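Local structure of succinate--CoA ligase subunit alpha (Campylobacter jejuni, 6MEL) at residues Glu190-Phe195 with Lys220-Asn225; Glu84-Gly89 with Lys109-Lys114; Phe76-Ser81 with Ala93-Glu98. The protein forms the alpha subunit of a two-chain ligase, in which a Rossmann-type CoA binding domain is followed by a CoA-ligase domain. All coordinates share one frame; numbering follows the deposited sequence.

Interaction 1: residues Glu190-Phe195 with Lys220-Asn225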
ATOM      1  N   GLU A 190     -16.657 -13.294   1.038  1.00 41.95           N
ATOM      2  CA  GLU A 190     -16.455 -14.715   1.303  1.00 43.01           C
ATOM      3  C   GLU A 190     -16.545 -14.982   2.807  1.00 42.95           C
ATOM      4  O   GLU A 190     -17.171 -15.953   3.243  1.00 44.14           O
ATOM      5  CB  GLU A 190     -15.086 -15.187   0.811  1.00 47.48           C
ATOM      6  CG  GLU A 190     -14.886 -15.041  -0.697  1.00 50.58           C
ATOM      7  CD  GLU A 190     -14.361 -13.703  -1.232  1.00 54.09           C
ATOM      8  OE1 GLU A 190     -14.201 -12.638  -0.491  1.00 45.53           O
ATOM      9  OE2 GLU A 190     -14.074 -13.720  -2.424  1.00 66.20           O
ATOM     10  N   LEU A 191     -15.913 -14.118   3.611  1.00 40.68           N
ATOM     11  CA  LEU A 191     -15.863 -14.350   5.031  1.00 39.92           C
ATOM     12  C   LEU A 191     -17.200 -14.007   5.696  1.00 38.84           C
ATOM     13  O   LEU A 191     -17.613 -14.680   6.646  1.00 39.83           O
ATOM     14  CB  LEU A 191     -14.697 -13.563   5.628  1.00 40.52           C
ATOM     15  CG  LEU A 191     -13.328 -14.061   5.169  1.00 38.48           C
ATOM     16  CD1 LEU A 191     -12.218 -13.190   5.718  1.00 38.85           C
ATOM     17  CD2 LEU A 191     -13.112 -15.486   5.615  1.00 38.74           C
ATOM     18  N   LEU A 192     -17.887 -12.972   5.219  1.00 38.37           N
ATOM     19  CA  LEU A 192     -19.242 -12.672   5.741  1.00 39.88           C
ATOM     20  C   LEU A 192     -20.178 -13.863   5.474  1.00 41.57           C
ATOM     21  O   LEU A 192     -20.944 -14.243   6.368  1.00 42.10           O
ATOM     22  CB  LEU A 192     -19.799 -11.395   5.120  1.00 40.35           C
ATOM     23  CG  LEU A 192     -19.196 -10.081   5.582  1.00 38.30           C
ATOM     24  CD1 LEU A 192     -19.519  -8.982   4.601  1.00 41.25           C
ATOM     25  CD2 LEU A 192     -19.698  -9.683   6.957  1.00 41.61           C
ATOM     26  N   SER A 193     -20.066 -14.500   4.297  1.00 41.17           N
ATOM     27  CA  SER A 193     -20.870 -15.713   4.009  1.00 43.89           C
ATOM     28  C   SER A 193     -20.538 -16.854   4.969  1.00 47.61           C
ATOM     29  O   SER A 193     -21.434 -17.554   5.390  1.00 45.68           O
ATOM     30  CB  SER A 193     -20.708 -16.207   2.598  1.00 46.16           C
ATOM     31  OG  SER A 193     -20.996 -15.157   1.705  1.00 52.17           O
ATOM     32  N   GLU A 194     -19.248 -17.094   5.243  1.00 46.18           N
ATOM     33  CA  GLU A 194     -18.867 -18.112   6.240  1.00 45.82           C
ATOM     34  C   GLU A 194     -19.507 -17.803   7.600  1.00 45.44           C
ATOM     35  O   GLU A 194     -20.004 -18.711   8.251  1.00 43.71           O
ATOM     36  CB  GLU A 194     -17.350 -18.200   6.400  1.00 46.26           C
ATOM     37  CG  GLU A 194     -16.688 -18.849   5.206  1.00 50.29           C
ATOM     38  CD  GLU A 194     -16.795 -20.368   5.166  1.00 54.49           C
ATOM     39  OE1 GLU A 194     -17.112 -21.016   6.207  1.00 57.36           O
ATOM     40  OE2 GLU A 194     -16.513 -20.893   4.113  1.00 59.93           O
ATOM     41  N   PHE A 195     -19.438 -16.543   8.034  1.00 41.13           N
ATOM     42  CA  PHE A 195     -19.934 -16.138   9.366  1.00 43.50           C
ATOM     43  C   PHE A 195     -21.470 -16.268   9.437  1.00 44.17           C
ATOM     44  O   PHE A 195     -22.026 -16.599  10.467  1.00 44.37           O
ATOM     45  CB  PHE A 195     -19.490 -14.721   9.739  1.00 41.84           C
ATOM     46  CG  PHE A 195     -18.072 -14.601  10.253  1.00 41.23           C
ATOM     47  CD1 PHE A 195     -17.637 -15.365  11.328  1.00 42.53           C
ATOM     48  CD2 PHE A 195     -17.172 -13.741   9.666  1.00 40.06           C
ATOM     49  CE1 PHE A 195     -16.342 -15.257  11.801  1.00 41.86           C
ATOM     50  CE2 PHE A 195     -15.876 -13.628  10.151  1.00 40.47           C
ATOM     51  CZ  PHE A 195     -15.458 -14.395  11.200  1.00 40.63           C
ATOM     52  N   LYS A 220     -23.772  -3.564  -0.595  1.00 47.94           N
ATOM     53  CA  LYS A 220     -24.927  -4.105  -1.268  1.00 50.84           C
ATOM     54  C   LYS A 220     -25.019  -5.609  -1.018  1.00 49.97           C
ATOM     55  O   LYS A 220     -26.088  -6.137  -0.759  1.00 47.83           O
ATOM     56  CB  LYS A 220     -24.811  -3.866  -2.764  1.00 56.85           C
ATOM     57  CG  LYS A 220     -26.049  -4.286  -3.533  1.00 64.42           C
ATOM     58  CD  LYS A 220     -25.753  -4.401  -4.983  1.00 71.48           C
ATOM     59  CE  LYS A 220     -26.697  -3.558  -5.802  1.00 77.40           C
ATOM     60  NZ  LYS A 220     -26.812  -4.169  -7.142  1.00 86.74           N
ATOM     61  N   PHE A 221     -23.867  -6.278  -1.090  1.00 45.98           N
ATOM     62  CA  PHE A 221     -23.794  -7.671  -0.825  1.00 43.63           C
ATOM     63  C   PHE A 221     -24.387  -7.985   0.558  1.00 43.80           C
ATOM     64  O   PHE A 221     -25.091  -8.979   0.698  1.00 44.42           O
ATOM     65  CB  PHE A 221     -22.361  -8.164  -0.961  1.00 45.14           C
ATOM     66  CG  PHE A 221     -22.186  -9.604  -0.575  1.00 45.39           C
ATOM     67  CD1 PHE A 221     -22.348 -10.607  -1.522  1.00 48.89           C
ATOM     68  CD2 PHE A 221     -21.929  -9.959   0.739  1.00 46.31           C
ATOM     69  CE1 PHE A 221     -22.222 -11.942  -1.153  1.00 49.47           C
ATOM     70  CE2 PHE A 221     -21.805 -11.293   1.105  1.00 46.67           C
ATOM     71  CZ  PHE A 221     -21.941 -12.276   0.155  1.00 49.53           C
ATOM     72  N   ILE A 222     -24.025  -7.213   1.588  1.00 43.24           N
ATOM     73  CA  ILE A 222     -24.547  -7.419   2.950  1.00 43.62           C
ATOM     74  C   ILE A 222     -26.091  -7.311   2.938  1.00 47.19           C
ATOM     75  O   ILE A 222     -26.810  -8.198   3.426  1.00 42.86           O
ATOM     76  CB  ILE A 222     -23.873  -6.458   3.949  1.00 41.84           C
ATOM     77  CG1 ILE A 222     -22.439  -6.911   4.249  1.00 41.34           C
ATOM     78  CG2 ILE A 222     -24.680  -6.340   5.238  1.00 41.22           C
ATOM     79  CD1 ILE A 222     -21.542  -5.794   4.704  1.00 40.80           C
ATOM     80  N   LYS A 223     -26.600  -6.227   2.357  1.00 48.83           N
ATOM     81  CA  LYS A 223     -28.032  -6.009   2.299  1.00 51.40           C
ATOM     82  C   LYS A 223     -28.738  -7.234   1.708  1.00 49.31           C
ATOM     83  O   LYS A 223     -29.703  -7.675   2.236  1.00 50.02           O
ATOM     84  CB  LYS A 223     -28.334  -4.781   1.438  1.00 56.41           C
ATOM     85  CG  LYS A 223     -29.815  -4.428   1.333  1.00 58.37           C
ATOM     86  CD  LYS A 223     -30.386  -4.032   2.665  1.00 62.81           C
ATOM     87  CE  LYS A 223     -31.730  -3.356   2.502  1.00 70.53           C
ATOM     88  NZ  LYS A 223     -32.600  -3.639   3.664  1.00 73.13           N
ATOM     89  N   GLU A 224     -28.203  -7.774   0.615  1.00 50.14           N
ATOM     90  CA  GLU A 224     -28.829  -8.831  -0.129  1.00 53.82           C
ATOM     91  C   GLU A 224     -28.573 -10.214   0.483  1.00 53.91           C
ATOM     92  O   GLU A 224     -29.339 -11.107   0.221  1.00 50.51           O
ATOM     93  CB  GLU A 224     -28.395  -8.774  -1.594  1.00 55.16           C
ATOM     94  CG  GLU A 224     -29.163  -7.710  -2.364  1.00 61.44           C
ATOM     95  CD  GLU A 224     -28.600  -7.282  -3.713  1.00 64.06           C
ATOM     96  OE1 GLU A 224     -27.736  -7.995  -4.253  1.00 70.12           O
ATOM     97  OE2 GLU A 224     -29.027  -6.219  -4.224  1.00 73.16           O
ATOM     98  N   ASN A 225     -27.516 -10.421   1.274  1.00 49.73           N
ATOM     99  CA  ASN A 225     -27.156 -11.814   1.591  1.00 48.40           C
ATOM    100  C   ASN A 225     -26.929 -12.073   3.080  1.00 47.97           C
ATOM    101  O   ASN A 225     -26.875 -13.216   3.462  1.00 49.20           O
ATOM    102  CB  ASN A 225     -25.906 -12.258   0.837  1.00 47.09           C
ATOM    103  CG  ASN A 225     -26.111 -12.209  -0.655  1.00 50.38           C
ATOM    104  OD1 ASN A 225     -26.636 -13.147  -1.225  1.00 56.30           O
ATOM    105  ND2 ASN A 225     -25.765 -11.105  -1.284  1.00 49.89           N
TER
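Leu-192 and Ile-222 meet between neighbouring helices that run in nearly the same direction: the segment axes approach to 11.1 Å and cross at -25°. Leu-192 CA lies 8.0 Å from Ile-222 CA, and Ser-193 CA, one residue on, is 7.8 Å from Asn-225 CA, three residues past Ile-222, so the wide gap is bridged by side chains. At the level nearer the sheet, the CD1 branch of Leu-192 crosses Ile-222 at a slant, Leu-192 CD1 resting 3.6 Å from Ile-222 CG1. Both helices lie on one face of the mixed sheet of the CoA-ligase domain, each leading into one of two adjacent parallel strands. Leu-192 also packs on Ile-151 and Ile-204, and Ile-222 on Met-206, which makes this layer part of the seam between helices and sheet. Farther out, Phe-221 reaches across, its CG anti to the backbone N (chi1 175°), and brings the rim of its ring to Ser-193. There Phe-221 CZ meets Ser-193 OG at 3.4 Å, the oxygen lying in the ring plane, while the hydroxyl is hydrogen-bonded to Lys-189 O in its own helix. One face of the ring carries Asn-225 ND2, 3.4 Å above the plane and displaced toward the rim. That amide is held there by a hydrogen bond from Asn-225 ND2 to a lone pair of Phe-221 O, 3.0 Å long.

Interaction 2: residues Glu84-Gly89 with Lys109-Lys114; sequences EAADAG and KQYANK
Tyr-111 spans the gap between helix 102-115 and the end of helix 78-87, and more of its surface is buried here than that of any other residue in the two segments. Its CG is anti to the backbone N (chi1 -170°), which sends the ring out from its own helix toward Ala-86 and Asp-87. Ala-86 takes the inner part of the contact. Its CB meets the ring obliquely, 4.0 Å from Tyr-111 CD2, and lies equally close to the backbone at Ala-112 CA. With only methyl groups at this level the two backbones come near each other, Ala-86 CA standing 5.3 Å from Ala-112 CA. The CB atoms of Ala-86 and Ala-112 are 4.5 Å apart, a looser contact. Met-117, in the loop after helix 102-115, packs on both alanines and covers this inner, buried side. Asp-87 forms the outer, solvent-exposed end. Its carboxylate lies beside the hydroxyl end of the ring, nearly in the ring plane (21° between planes), with OD1 at the edge. Tyr-111 OH donates a hydrogen bond of 2.6 Å to Asp-87 OD1, which accepts on its anti lone pair, directed away from OD2. Just beyond, helix 78-87 closes in a Schellman motif at Gly-89, whose positive phi (100°) lets the chain turn off. On other sides of helix 102-115, Lys-109 and Gln-110 bind acidic side chains of the partner protein chain. The contact therefore grades from methyl packing inside to a short phenol-carboxylate bond outside; that bond would restrain the ring's hydroxyl end, and would be expected to favour a charged Asp-87 even though the carboxylate sits near the carbonyl end of its helix.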
ATOM      1  N   GLU A  84       3.802 -22.814  -4.875  1.00 34.53           N
ATOM      2  CA  GLU A  84       4.204 -24.126  -4.392  1.00 37.58           C
ATOM      3  C   GLU A  84       3.085 -24.799  -3.566  1.00 36.70           C
ATOM      4  O   GLU A  84       2.745 -25.961  -3.750  1.00 37.33           O
ATOM      5  CB  GLU A  84       5.456 -23.976  -3.529  1.00 37.63           C
ATOM      6  CG  GLU A  84       6.005 -25.314  -3.049  1.00 38.56           C
ATOM      7  CD  GLU A  84       7.299 -25.251  -2.269  1.00 40.72           C
ATOM      8  OE1 GLU A  84       7.809 -24.093  -1.963  1.00 41.56           O
ATOM      9  OE2 GLU A  84       7.779 -26.348  -1.908  1.00 40.22           O
ATOM     10  N   ALA A  85       2.492 -24.043  -2.653  1.00 37.03           N
ATOM     11  CA  ALA A  85       1.398 -24.520  -1.833  1.00 36.67           C
ATOM     12  C   ALA A  85       0.221 -24.959  -2.702  1.00 36.99           C
ATOM     13  O   ALA A  85      -0.335 -26.040  -2.482  1.00 35.53           O
ATOM     14  CB  ALA A  85       0.979 -23.458  -0.843  1.00 35.84           C
ATOM     15  N   ALA A  86      -0.138 -24.130  -3.684  1.00 35.05           N
ATOM     16  CA  ALA A  86      -1.246 -24.433  -4.546  1.00 36.03           C
ATOM     17  C   ALA A  86      -0.940 -25.679  -5.380  1.00 36.54           C
ATOM     18  O   ALA A  86      -1.826 -26.537  -5.562  1.00 36.52           O
ATOM     19  CB  ALA A  86      -1.581 -23.259  -5.424  1.00 35.49           C
ATOM     20  N   ASP A  87       0.286 -25.769  -5.878  1.00 37.27           N
ATOM     21  CA  ASP A  87       0.704 -26.931  -6.668  1.00 39.89           C
ATOM     22  C   ASP A  87       0.605 -28.231  -5.855  1.00 40.52           C
ATOM     23  O   ASP A  87       0.266 -29.256  -6.382  1.00 39.13           O
ATOM     24  CB  ASP A  87       2.116 -26.788  -7.233  1.00 39.22           C
ATOM     25  CG  ASP A  87       2.327 -27.684  -8.443  1.00 41.46           C
ATOM     26  OD1 ASP A  87       1.702 -27.376  -9.496  1.00 39.51           O
ATOM     27  OD2 ASP A  87       3.122 -28.673  -8.327  1.00 41.24           O
ATOM     28  N   ALA A  88       0.876 -28.180  -4.555  1.00 42.14           N
ATOM     29  CA  ALA A  88       0.904 -29.403  -3.723  1.00 42.21           C
ATOM     30  C   ALA A  88      -0.486 -29.827  -3.225  1.00 42.77           C
ATOM     31  O   ALA A  88      -0.582 -30.840  -2.556  1.00 44.00           O
ATOM     32  CB  ALA A  88       1.781 -29.157  -2.515  1.00 43.04           C
ATOM     33  N   GLY A  89      -1.522 -29.008  -3.415  1.00 40.82           N
ATOM     34  CA  GLY A  89      -2.884 -29.364  -2.928  1.00 41.30           C
ATOM     35  C   GLY A  89      -3.280 -28.685  -1.610  1.00 43.61           C
ATOM     36  O   GLY A  89      -4.340 -29.001  -1.048  1.00 42.87           O
ATOM     37  N   LYS A 109      -2.029 -15.570  -7.122  1.00 34.22           N
ATOM     38  CA  LYS A 109      -3.441 -15.708  -6.884  1.00 35.11           C
ATOM     39  C   LYS A 109      -4.174 -16.377  -8.063  1.00 36.12           C
ATOM     40  O   LYS A 109      -5.079 -17.158  -7.827  1.00 36.24           O
ATOM     41  CB  LYS A 109      -4.112 -14.371  -6.557  1.00 40.03           C
ATOM     42  CG  LYS A 109      -5.588 -14.537  -6.207  1.00 37.45           C
ATOM     43  CD  LYS A 109      -6.161 -13.414  -5.435  1.00 39.53           C
ATOM     44  CE  LYS A 109      -7.636 -13.537  -5.160  1.00 37.78           C
ATOM     45  NZ  LYS A 109      -8.177 -12.207  -4.886  1.00 37.78           N
ATOM     46  N   GLN A 110      -3.832 -16.021  -9.303  1.00 34.11           N
ATOM     47  CA  GLN A 110      -4.481 -16.644 -10.456  1.00 36.78           C
ATOM     48  C   GLN A 110      -4.223 -18.159 -10.388  1.00 36.27           C
ATOM     49  O   GLN A 110      -5.119 -18.963 -10.610  1.00 36.43           O
ATOM     50  CB  GLN A 110      -3.957 -16.103 -11.793  1.00 37.99           C
ATOM     51  CG  GLN A 110      -4.468 -14.721 -12.184  1.00 39.23           C
ATOM     52  CD  GLN A 110      -4.372 -14.534 -13.684  1.00 47.52           C
ATOM     53  OE1 GLN A 110      -3.842 -15.381 -14.401  1.00 55.13           O
ATOM     54  NE2 GLN A 110      -4.913 -13.436 -14.183  1.00 39.63           N
ATOM     55  N   TYR A 111      -3.010 -18.561  -9.998  1.00 34.69           N
ATOM     56  CA  TYR A 111      -2.710 -19.998  -9.933  1.00 34.99           C
ATOM     57  C   TYR A 111      -3.472 -20.649  -8.769  1.00 34.62           C
ATOM     58  O   TYR A 111      -4.065 -21.718  -8.909  1.00 34.92           O
ATOM     59  CB  TYR A 111      -1.206 -20.258  -9.896  1.00 33.93           C
ATOM     60  CG  TYR A 111      -0.871 -21.719 -10.076  1.00 34.73           C
ATOM     61  CD1 TYR A 111      -1.163 -22.377 -11.267  1.00 34.46           C
ATOM     62  CD2 TYR A 111      -0.263 -22.453  -9.082  1.00 34.40           C
ATOM     63  CE1 TYR A 111      -0.894 -23.720 -11.444  1.00 37.66           C
ATOM     64  CE2 TYR A 111       0.059 -23.795  -9.262  1.00 36.21           C
ATOM     65  CZ  TYR A 111      -0.266 -24.439 -10.444  1.00 37.53           C
ATOM     66  OH  TYR A 111       0.062 -25.746 -10.686  1.00 40.08           O
ATOM     67  N   ALA A 112      -3.465 -20.001  -7.606  1.00 35.07           N
ATOM     68  CA  ALA A 112      -4.221 -20.480  -6.456  1.00 34.28           C
ATOM     69  C   ALA A 112      -5.700 -20.650  -6.823  1.00 36.93           C
ATOM     70  O   ALA A 112      -6.288 -21.673  -6.521  1.00 36.85           O
ATOM     71  CB  ALA A 112      -4.048 -19.546  -5.306  1.00 35.12           C
ATOM     72  N   ASN A 113      -6.278 -19.652  -7.500  1.00 35.32           N
ATOM     73  CA  ASN A 113      -7.679 -19.735  -7.927  1.00 37.59           C
ATOM     74  C   ASN A 113      -7.900 -20.978  -8.773  1.00 37.56           C
ATOM     75  O   ASN A 113      -8.844 -21.688  -8.554  1.00 40.01           O
ATOM     76  CB  ASN A 113      -8.121 -18.511  -8.730  1.00 36.60           C
ATOM     77  CG  ASN A 113      -8.212 -17.238  -7.902  1.00 38.72           C
ATOM     78  OD1 ASN A 113      -8.264 -17.271  -6.679  1.00 36.70           O
ATOM     79  ND2 ASN A 113      -8.292 -16.112  -8.579  1.00 38.32           N
ATOM     80  N   LYS A 114      -7.028 -21.222  -9.749  1.00 38.12           N
ATOM     81  CA  LYS A 114      -7.223 -22.333 -10.632  1.00 38.47           C
ATOM     82  C   LYS A 114      -7.119 -23.646  -9.849  1.00 38.48           C
ATOM     83  O   LYS A 114      -7.860 -24.572 -10.099  1.00 38.12           O
ATOM     84  CB  LYS A 114      -6.179 -22.372 -11.746  1.00 41.35           C
ATOM     85  CG  LYS A 114      -6.328 -23.620 -12.611  1.00 44.27           C
ATOM     86  CD  LYS A 114      -5.510 -23.617 -13.856  1.00 45.35           C
ATOM     87  CE  LYS A 114      -4.155 -24.215 -13.660  1.00 43.80           C
ATOM     88  NZ  LYS A 114      -3.479 -24.392 -14.956  1.00 40.52           N
TER

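Interaction 3: residues Phe76-Ser81 with Ala93-Glu98; sequences FAVGDS and AVVITE
Val-78, in the first turn of helix 78-87, splits its two methyl groups between Val-95 and Thr-97. Its CG1 is anti to the backbone N (chi1 163°), and this setting puts CG1 over the end of the strand and CG2 over the loop that follows. CG1 of Val-78 meets CG1 of Val-95 at 3.7 Å. CG1 of Val-95 points at the helix; around it, Val-95 also packs on Ile-71 and Pro-122. The second methyl, Val-78 CG2, is 3.7 Å from Thr-97 CB and 3.9 Å from Thr-97 CG2, the two side chains lying alongside, pointing opposite ways. The torsion of Thr-97 (chi1 -52°) sets OG1 anti to its own carbonyl carbon. From there it hydrogen-bonds to Val-73 O in the loop after strand 68-71, so a polar tether holds the residue whose carbon atoms receive Val-78. Ser-81 N bonds to Ala-77 O at 2.9 Å, closing the first turn of the helix that carries Val-78, while Thr-100 adds to the packing on the valine. The arrangement joins helix to second strand in the beta-alpha-beta unit made by strand 68-71, helix 78-87 and strand 92-95, a building block of the Rossmann-type CoA binding domain.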
ATOM      1  N   PHE A  76      10.520 -11.689  -1.241  1.00 33.92           N
ATOM      2  CA  PHE A  76      10.982 -12.104  -2.522  1.00 36.01           C
ATOM      3  C   PHE A  76      10.572 -13.548  -2.824  1.00 34.90           C
ATOM      4  O   PHE A  76      10.706 -13.951  -3.968  1.00 35.34           O
ATOM      5  CB  PHE A  76      12.492 -11.897  -2.694  1.00 39.35           C
ATOM      6  CG  PHE A  76      13.355 -12.636  -1.686  1.00 44.92           C
ATOM      7  CD1 PHE A  76      13.582 -13.999  -1.804  1.00 49.15           C
ATOM      8  CD2 PHE A  76      13.970 -11.948  -0.643  1.00 52.21           C
ATOM      9  CE1 PHE A  76      14.373 -14.683  -0.875  1.00 53.11           C
ATOM     10  CE2 PHE A  76      14.756 -12.625   0.294  1.00 56.12           C
ATOM     11  CZ  PHE A  76      14.964 -13.992   0.167  1.00 53.63           C
ATOM     12  N   ALA A  77      10.117 -14.304  -1.815  1.00 34.56           N
ATOM     13  CA  ALA A  77       9.822 -15.728  -1.951  1.00 37.16           C
ATOM     14  C   ALA A  77       8.308 -15.988  -1.902  1.00 34.95           C
ATOM     15  O   ALA A  77       7.860 -17.121  -2.132  1.00 36.57           O
ATOM     16  CB  ALA A  77      10.572 -16.534  -0.866  1.00 34.95           C
ATOM     17  N   VAL A  78       7.519 -14.969  -1.585  1.00 33.16           N
ATOM     18  CA  VAL A  78       6.091 -15.167  -1.231  1.00 34.27           C
ATOM     19  C   VAL A  78       5.328 -15.751  -2.431  1.00 34.57           C
ATOM     20  O   VAL A  78       4.608 -16.722  -2.298  1.00 33.39           O
ATOM     21  CB  VAL A  78       5.414 -13.887  -0.678  1.00 34.60           C
ATOM     22  CG1 VAL A  78       3.879 -13.992  -0.724  1.00 35.39           C
ATOM     23  CG2 VAL A  78       5.865 -13.580   0.761  1.00 36.44           C
ATOM     24  N   GLY A  79       5.512 -15.160  -3.608  1.00 37.74           N
ATOM     25  CA  GLY A  79       4.774 -15.566  -4.765  1.00 36.40           C
ATOM     26  C   GLY A  79       5.023 -17.021  -5.078  1.00 36.08           C
ATOM     27  O   GLY A  79       4.075 -17.769  -5.276  1.00 36.91           O
ATOM     28  N   ASP A  80       6.303 -17.395  -5.158  1.00 34.41           N
ATOM     29  CA  ASP A  80       6.686 -18.771  -5.433  1.00 36.84           C
ATOM     30  C   ASP A  80       6.217 -19.725  -4.323  1.00 35.68           C
ATOM     31  O   ASP A  80       5.811 -20.869  -4.655  1.00 34.34           O
ATOM     32  CB  ASP A  80       8.180 -18.916  -5.717  1.00 38.29           C
ATOM     33  CG  ASP A  80       8.569 -18.257  -7.028  1.00 38.30           C
ATOM     34  OD1 ASP A  80       7.635 -17.902  -7.826  1.00 39.69           O
ATOM     35  OD2 ASP A  80       9.770 -18.027  -7.210  1.00 41.38           O
ATOM     36  N   SER A  81       6.182 -19.269  -3.062  1.00 33.80           N
ATOM     37  CA  SER A  81       5.724 -20.131  -1.942  1.00 35.43           C
ATOM     38  C   SER A  81       4.209 -20.334  -2.004  1.00 36.07           C
ATOM     39  O   SER A  81       3.735 -21.448  -1.676  1.00 36.61           O
ATOM     40  CB  SER A  81       6.161 -19.623  -0.576  1.00 34.86           C
ATOM     41  OG  SER A  81       7.566 -19.779  -0.440  1.00 34.19           O
ATOM     42  N   ALA A  93      -3.930 -21.023   2.424  1.00 36.99           N
ATOM     43  CA  ALA A  93      -2.611 -20.500   2.724  1.00 36.37           C
ATOM     44  C   ALA A  93      -2.762 -19.141   3.388  1.00 36.55           C
ATOM     45  O   ALA A  93      -3.362 -18.227   2.810  1.00 35.51           O
ATOM     46  CB  ALA A  93      -1.789 -20.387   1.463  1.00 37.08           C
ATOM     47  N   VAL A  94      -2.197 -19.031   4.587  1.00 36.22           N
ATOM     48  CA  VAL A  94      -2.211 -17.836   5.355  1.00 36.99           C
ATOM     49  C   VAL A  94      -0.851 -17.158   5.198  1.00 37.36           C
ATOM     50  O   VAL A  94       0.179 -17.707   5.602  1.00 36.69           O
ATOM     51  CB  VAL A  94      -2.531 -18.158   6.828  1.00 36.33           C
ATOM     52  CG1 VAL A  94      -2.573 -16.902   7.658  1.00 37.07           C
ATOM     53  CG2 VAL A  94      -3.827 -18.933   6.977  1.00 36.55           C
ATOM     54  N   VAL A  95      -0.827 -15.961   4.615  1.00 34.59           N
ATOM     55  CA  VAL A  95       0.452 -15.357   4.223  1.00 34.92           C
ATOM     56  C   VAL A  95       0.668 -14.079   5.051  1.00 34.79           C
ATOM     57  O   VAL A  95      -0.011 -13.094   4.831  1.00 34.37           O
ATOM     58  CB  VAL A  95       0.502 -15.043   2.711  1.00 35.35           C
ATOM     59  CG1 VAL A  95       1.853 -14.488   2.310  1.00 37.04           C
ATOM     60  CG2 VAL A  95       0.126 -16.235   1.851  1.00 37.71           C
ATOM     61  N   ILE A  96       1.666 -14.092   5.924  1.00 33.67           N
ATOM     62  CA  ILE A  96       1.905 -13.011   6.863  1.00 35.24           C
ATOM     63  C   ILE A  96       2.682 -11.863   6.225  1.00 36.76           C
ATOM     64  O   ILE A  96       2.356 -10.698   6.488  1.00 35.07           O
ATOM     65  CB  ILE A  96       2.656 -13.536   8.100  1.00 36.73           C
ATOM     66  CG1 ILE A  96       1.886 -14.677   8.779  1.00 36.97           C
ATOM     67  CG2 ILE A  96       2.973 -12.404   9.062  1.00 36.05           C
ATOM     68  CD1 ILE A  96       0.439 -14.366   9.107  1.00 36.42           C
ATOM     69  N   THR A  97       3.698 -12.199   5.423  1.00 35.03           N
ATOM     70  CA  THR A  97       4.782 -11.308   5.025  1.00 35.32           C
ATOM     71  C   THR A  97       4.250 -10.075   4.274  1.00 36.15           C
ATOM     72  O   THR A  97       3.313 -10.157   3.466  1.00 32.63           O
ATOM     73  CB  THR A  97       5.745 -12.073   4.111  1.00 37.75           C
ATOM     74  OG1 THR A  97       6.071 -13.272   4.825  1.00 36.39           O
ATOM     75  CG2 THR A  97       6.987 -11.303   3.721  1.00 38.79           C
ATOM     76  N   GLU A  98       4.859  -8.931   4.594  1.00 34.12           N
ATOM     77  CA  GLU A  98       4.625  -7.645   3.953  1.00 38.51           C
ATOM     78  C   GLU A  98       5.678  -7.428   2.841  1.00 35.23           C
ATOM     79  O   GLU A  98       6.720  -8.055   2.845  1.00 33.66           O
ATOM     80  CB  GLU A  98       4.716  -6.519   4.998  1.00 39.42           C
ATOM     81  CG  GLU A  98       4.302  -5.139   4.443  1.00 43.47           C
ATOM     82  CD  GLU A  98       3.965  -4.051   5.482  1.00 49.12           C
ATOM     83  OE1 GLU A  98       4.544  -4.179   6.589  1.00 44.64           O
ATOM     84  OE2 GLU A  98       3.108  -3.094   5.185  1.00 42.28           O
TER

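Overall arrangement
From the N terminus, the first segment met is 76-81, which interaction 3 pairs with 93-98 across 11 intervening residues. Segment 84-89, on the same helix 78-87, opens interaction 2 before that loop has closed, and 109-114 completes it after a gap of 19, so these two contacts cross. Together they fix both ends of helix 78-87, the start to strand 92-95 and the finish to helix 102-115, within the CoA binding domain; their centres are 12 Å apart. Interaction 1 comes later and in series: 190-195 and 220-225 close a 24-residue loop holding strand 203-209, about 25 Å or more between centres from the others, in the CoA-ligase domain.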